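Local structure of SusD/RagB family nutrient-binding outer membrane lipoprotein (Bacteroides vulgatus, 4F7A) at residues A[247-252]-A[323-328]; A[254-259]-A[316-321]. The protein probably binds glycans, mucin O-glycans among them, at the outer membrane surface as a SusD-like lipoprotein of a nutrient-uptake system. One frame throughout, in Å; residues are numbered along the deposited sequence. Where two conformers were deposited one is given.

Contact 1: residues A[247-252]-A[323-328]. With ACT (acetate ion), chain F.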
loop_
_atom_site.group_PDB
_atom_site.type_symbol
_atom_site.label_atom_id
_atom_site.label_comp_id
_atom_site.label_asym_id
_atom_site.label_seq_id
_atom_site.Cartn_x
_atom_site.Cartn_y
_atom_site.Cartn_z
ATOM N N GLY A 247 -4.828 20.760 8.045
ATOM C CA GLY A 247 -4.245 20.348 9.329
ATOM C C GLY A 247 -3.800 18.883 9.440
ATOM O O GLY A 247 -3.296 18.471 10.486
ATOM N N TYR A 248 -3.961 18.093 8.375
ATOM C CA TYR A 248 -3.480 16.702 8.373
ATOM C C TYR A 248 -1.999 16.644 8.715
ATOM O O TYR A 248 -1.223 17.454 8.253
ATOM C CB TYR A 248 -3.688 16.077 7.007
ATOM C CG TYR A 248 -3.208 14.656 6.860
ATOM C CD1 TYR A 248 -3.983 13.584 7.312
ATOM C CD2 TYR A 248 -2.002 14.370 6.230
ATOM C CE1 TYR A 248 -3.572 12.277 7.140
ATOM C CE2 TYR A 248 -1.575 13.045 6.059
ATOM C CZ TYR A 248 -2.369 12.008 6.502
ATOM O OH TYR A 248 -1.941 10.706 6.324
ATOM N N GLN A 249 -1.617 15.683 9.532
ATOM C CA GLN A 249 -0.209 15.467 9.869
ATOM C C GLN A 249 0.124 14.057 9.412
ATOM O O GLN A 249 -0.707 13.151 9.549
ATOM C CB GLN A 249 -0.002 15.589 11.385
ATOM C CG GLN A 249 -0.426 16.932 12.010
ATOM C CD GLN A 249 0.510 18.051 11.663
ATOM O OE1 GLN A 249 1.449 18.342 12.412
ATOM N NE2 GLN A 249 0.272 18.697 10.520
ATOM N N ASN A 250 1.324 13.864 8.874
ATOM C CA ASN A 250 1.739 12.564 8.431
ATOM C C ASN A 250 2.033 11.672 9.648
ATOM O O ASN A 250 2.940 11.955 10.427
ATOM C CB ASN A 250 2.970 12.695 7.537
ATOM C CG ASN A 250 3.331 11.396 6.843
ATOM O OD1 ASN A 250 3.343 10.344 7.469
ATOM N ND2 ASN A 250 3.675 11.475 5.547
ATOM N N PRO A 251 1.274 10.587 9.821
ATOM C CA PRO A 251 1.429 9.821 11.056
ATOM C C PRO A 251 2.740 9.044 11.137
ATOM O O PRO A 251 3.186 8.722 12.234
ATOM C CB PRO A 251 0.232 8.865 11.031
ATOM C CG PRO A 251 -0.111 8.741 9.629
ATOM C CD PRO A 251 0.159 10.069 9.002
ATOM N N LEU A 252 3.361 8.755 9.996
ATOM C CA LEU A 252 4.662 8.081 10.002
ATOM C C LEU A 252 5.679 8.937 10.724
ATOM O O LEU A 252 6.491 8.426 11.489
ATOM C CB LEU A 252 5.121 7.749 8.584
ATOM C CG LEU A 252 6.464 7.031 8.410
ATOM C CD1 LEU A 252 6.521 5.655 9.072
ATOM C CD2 LEU A 252 6.782 6.922 6.902
ATOM N N ILE A 323 10.923 12.550 5.897
ATOM C CA ILE A 323 9.556 12.315 6.366
ATOM C C ILE A 323 9.298 13.202 7.614
ATOM O O ILE A 323 9.867 12.970 8.697
ATOM C CB ILE A 323 9.318 10.825 6.659
ATOM C CG1 ILE A 323 9.531 9.957 5.393
ATOM C CG2 ILE A 323 7.873 10.597 7.225
ATOM C CD1 ILE A 323 8.645 10.286 4.188
ATOM N N THR A 324 8.464 14.220 7.435
ATOM C CA THR A 324 8.089 15.164 8.506
ATOM C C THR A 324 6.579 15.191 8.651
ATOM O O THR A 324 5.861 14.666 7.807
ATOM C CB THR A 324 8.575 16.609 8.207
ATOM O OG1 THR A 324 7.760 17.199 7.171
ATOM C CG2 THR A 324 10.043 16.612 7.747
ATOM N N ALA A 325 6.084 15.840 9.695
ATOM C CA ALA A 325 4.642 15.972 9.907
ATOM C C ALA A 325 3.947 16.625 8.713
ATOM O O ALA A 325 2.782 16.290 8.405
ATOM C CB ALA A 325 4.372 16.793 11.189
ATOM N N SER A 326 4.629 17.580 8.056
ATOM C CA SER A 326 4.013 18.303 6.934
ATOM C C SER A 326 4.250 17.616 5.583
ATOM O O SER A 326 3.852 18.133 4.537
ATOM C CB SER A 326 4.498 19.763 6.900
ATOM O OG SER A 326 5.873 19.806 6.604
ATOM N N THR A 327 4.911 16.461 5.586
ATOM C CA THR A 327 5.157 15.722 4.339
ATOM C C THR A 327 3.843 15.088 3.820
ATOM O O THR A 327 3.222 14.319 4.540
ATOM C CB THR A 327 6.183 14.596 4.568
ATOM O OG1 THR A 327 7.434 15.175 4.991
ATOM C CG2 THR A 327 6.383 13.779 3.290
ATOM N N PRO A 328 3.432 15.390 2.567
ATOM C CA PRO A 328 2.225 14.692 2.086
ATOM C C PRO A 328 2.408 13.160 2.153
ATOM O O PRO A 328 3.512 12.666 1.915
ATOM C CB PRO A 328 2.099 15.170 0.629
ATOM C CG PRO A 328 2.771 16.488 0.596
ATOM C CD PRO A 328 3.951 16.329 1.555
HETATM C C ACT F . -1.743 22.726 6.606
HETATM O O ACT F . -2.489 21.724 6.426
HETATM O OXT ACT F . -1.981 23.430 7.622
HETATM C CH3 ACT F . -0.612 23.067 5.677
#
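N250 meets the turn 324-327 with both backbone and side chain, and shows how one asparagine can start a helix while binding a distant loop. Its backbone N donates to A325 O at 2.9 Å. CG stands anti to the backbone N (chi1 -170°), and from the carboxamide it carries ND2 gives a nearly straight hydrogen bond to T327 O (3.1 Å, 164° at the hydrogen); the acceptor lies in the amide plane, whereas the donor stands above the carbonyl plane of T327. The other amide atom, OD1, accepts in its own carbonyl plane from L252 N at 3.0 Å, the N-cap bond of helix 251-257. Gripped at both ends, the amide has its rotation fixed.

The type I beta turn that supplies both acceptors is braced from within by T324 N donating to T327 OG1 at 2.8 Å. At one flank the bent chain of Q249 brings OE1 to 3.5 Å from A325 CB, while its NE2 bonds back to Y248 O from above that carbonyl plane. At the other, L252 and I323 cross obliquely, with L252 CD2 3.8 Å from I323 CG2.

W46 and N51 of helix 44-51 touch L252, and Y248 OH bonds to Y33 O. One residue beyond the turn, after P328, strand 329-332 begins, antiparallel to strand 241-243; A329 touches both Y248 and N250.

Contact 2: residues A[254-259]-A[316-321]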
loop_
_atom_site.group_PDB
_atom_site.type_symbol
_atom_site.label_atom_id
_atom_site.label_comp_id
_atom_site.label_asym_id
_atom_site.label_seq_id
_atom_site.Cartn_x
_atom_site.Cartn_y
_atom_site.Cartn_z
ATOM N N GLY A 254 4.952 11.053 13.006
ATOM C CA GLY A 254 4.582 10.990 14.412
ATOM C C GLY A 254 5.180 9.799 15.131
ATOM O O GLY A 254 5.754 9.961 16.208
ATOM N N VAL A 255 5.061 8.609 14.530
ATOM C CA VAL A 255 5.677 7.387 15.082
ATOM C C VAL A 255 7.209 7.484 15.066
ATOM O O VAL A 255 7.871 7.023 16.009
ATOM C CB VAL A 255 5.161 6.115 14.375
ATOM C CG1 VAL A 255 5.783 4.847 14.952
ATOM C CG2 VAL A 255 3.613 6.053 14.475
ATOM N N ALA A 256 7.766 8.113 14.037
ATOM C CA ALA A 256 9.217 8.375 13.994
ATOM C C ALA A 256 9.629 9.257 15.176
ATOM O O ALA A 256 10.698 9.053 15.767
ATOM C CB ALA A 256 9.627 9.012 12.719
ATOM N N GLY A 257 8.774 10.219 15.523
ATOM C CA GLY A 257 9.021 11.101 16.653
ATOM C C GLY A 257 9.047 10.360 17.974
ATOM O O GLY A 257 9.699 10.797 18.902
ATOM N N TRP A 258 8.346 9.237 18.062
ATOM C CA TRP A 258 8.435 8.371 19.239
ATOM C C TRP A 258 9.653 7.439 19.234
ATOM O O TRP A 258 9.852 6.677 20.167
ATOM C CB TRP A 258 7.200 7.492 19.349
ATOM C CG TRP A 258 5.917 8.215 19.496
ATOM C CD1 TRP A 258 5.731 9.508 19.900
ATOM C CD2 TRP A 258 4.612 7.651 19.319
ATOM N NE1 TRP A 258 4.378 9.788 19.960
ATOM C CE2 TRP A 258 3.675 8.666 19.606
ATOM C CE3 TRP A 258 4.146 6.386 18.956
ATOM C CZ2 TRP A 258 2.295 8.454 19.522
ATOM C CZ3 TRP A 258 2.776 6.180 18.870
ATOM C CH2 TRP A 258 1.871 7.206 19.163
ATOM N N GLY A 259 10.442 7.473 18.174
ATOM C CA GLY A 259 11.614 6.639 18.064
ATOM C C GLY A 259 11.345 5.209 17.626
ATOM O O GLY A 259 12.131 4.332 17.938
ATOM N N SER A 316 19.616 1.356 11.701
ATOM C CA SER A 316 19.269 2.532 10.906
ATOM C C SER A 316 17.823 2.978 11.141
ATOM O O SER A 316 16.912 2.161 11.182
ATOM C CB SER A 316 19.477 2.278 9.421
ATOM O OG SER A 316 20.852 2.213 9.102
ATOM N N PHE A 317 17.655 4.294 11.283
ATOM C CA PHE A 317 16.372 4.900 11.530
ATOM C C PHE A 317 15.926 5.581 10.259
ATOM O O PHE A 317 16.750 5.904 9.413
ATOM C CB PHE A 317 16.498 5.943 12.662
ATOM C CG PHE A 317 15.190 6.262 13.333
ATOM C CD1 PHE A 317 14.587 5.330 14.135
ATOM C CD2 PHE A 317 14.568 7.493 13.158
ATOM C CE1 PHE A 317 13.371 5.594 14.762
ATOM C CE2 PHE A 317 13.357 7.769 13.799
ATOM C CZ PHE A 317 12.762 6.816 14.596
ATOM N N ILE A 318 14.623 5.813 10.140
ATOM C CA ILE A 318 14.078 6.606 9.068
ATOM C C ILE A 318 14.726 7.983 9.038
ATOM O O ILE A 318 15.132 8.521 10.066
ATOM C CB ILE A 318 12.533 6.743 9.173
ATOM C CG1 ILE A 318 11.917 7.026 7.807
ATOM C CG2 ILE A 318 12.121 7.817 10.235
ATOM C CD1 ILE A 318 10.357 6.957 7.795
ATOM N N ASN A 319 14.859 8.525 7.840
ATOM C CA ASN A 319 15.312 9.907 7.648
ATOM C C ASN A 319 14.181 10.903 7.942
ATOM O O ASN A 319 13.211 11.026 7.167
ATOM C CB ASN A 319 15.821 10.092 6.213
ATOM C CG ASN A 319 16.453 11.452 5.983
ATOM O OD1 ASN A 319 16.062 12.421 6.629
ATOM N ND2 ASN A 319 17.424 11.538 5.029
ATOM N N THR A 320 14.311 11.612 9.052
ATOM C CA THR A 320 13.255 12.497 9.541
ATOM C C THR A 320 13.347 13.916 8.966
ATOM O O THR A 320 12.573 14.781 9.363
ATOM C CB THR A 320 13.208 12.531 11.092
ATOM O OG1 THR A 320 14.507 12.846 11.624
ATOM C CG2 THR A 320 12.752 11.161 11.624
ATOM N N GLN A 321 14.305 14.167 8.073
ATOM C CA GLN A 321 14.276 15.361 7.220
ATOM C C GLN A 321 13.407 15.063 6.013
ATOM O O GLN A 321 12.698 15.925 5.523
ATOM C CB GLN A 321 15.681 15.782 6.745
ATOM C CG GLN A 321 16.532 16.444 7.820
ATOM C CD GLN A 321 17.947 16.759 7.343
ATOM O OE1 GLN A 321 18.417 16.219 6.337
ATOM N NE2 GLN A 321 18.628 17.637 8.069
#
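A256 and I318 bring the two backbones to within 7.1 Å between their CA atoms, and G259 and F317 follow at 8.3 Å. One partner is the closing turn of helix 251-257, the other an extended run of the loop before strand 329-332, with an Asx turn at its far end, where N319 OD1 accepts from Q321 N. The helix finishes in a Schellman motif: G259 takes positive phi (81°), and its N donates to A256 O at 2.9 Å. No hydrogen bond links the two segments, so side chains fitted against the helix end make the contact.

F317 and A256 carry most of it. The CG of F317 is anti to the backbone N (chi1 -159°), and the ring meets the helix end by its edge. CZ lies 3.3 Å from A256 O, and CE1 lies 3.5 Å from G259 C, both partners near the ring plane. The same A256 oxygen thus accepts the Schellman bond and borders the ring. Beside it, the methyl A256 CB packs on I318 CG2 at 3.7 Å and on T320 CG2 at 3.9 Å. The F317 ring also packs edge-to-face with Y262 of strand 262-263. An alanine in place of F317 would probably open a gap beside A256 O and G259 and leave Y262 without this ring partner.

T261, in the link between helix 251-257 and strand 262-263, touches A256, F317 and I318 and pairs by backbone with I318. S316 pairs similarly with M263 of that strand, while helix 44-51 covers V255 of the helix and W258 just after it.

Overall arrangement
Contacts 1 and 2 show how the two ends of one short helix can each meet a different part of the same loop. Their centres lie 12 Å apart, and both use helix 251-257: its N-terminal end meets 323-328, its C-terminal end 316-321. Along the chain the order is 247-252, 254-259, 316-321, 323-328, so the inner pair falls within the span bounded by the outer one. They join through apolar packing, I318 CD1 lying 3.7 Å from L252 CD2 and 3.9 Å from I323 CG1. The run preceding strand 329-332 is thereby fastened along the helix, with hydrogen bonds across the contact at the N-terminal end and none at the C-terminal end, within the SusD-like family region of this largely helical protein.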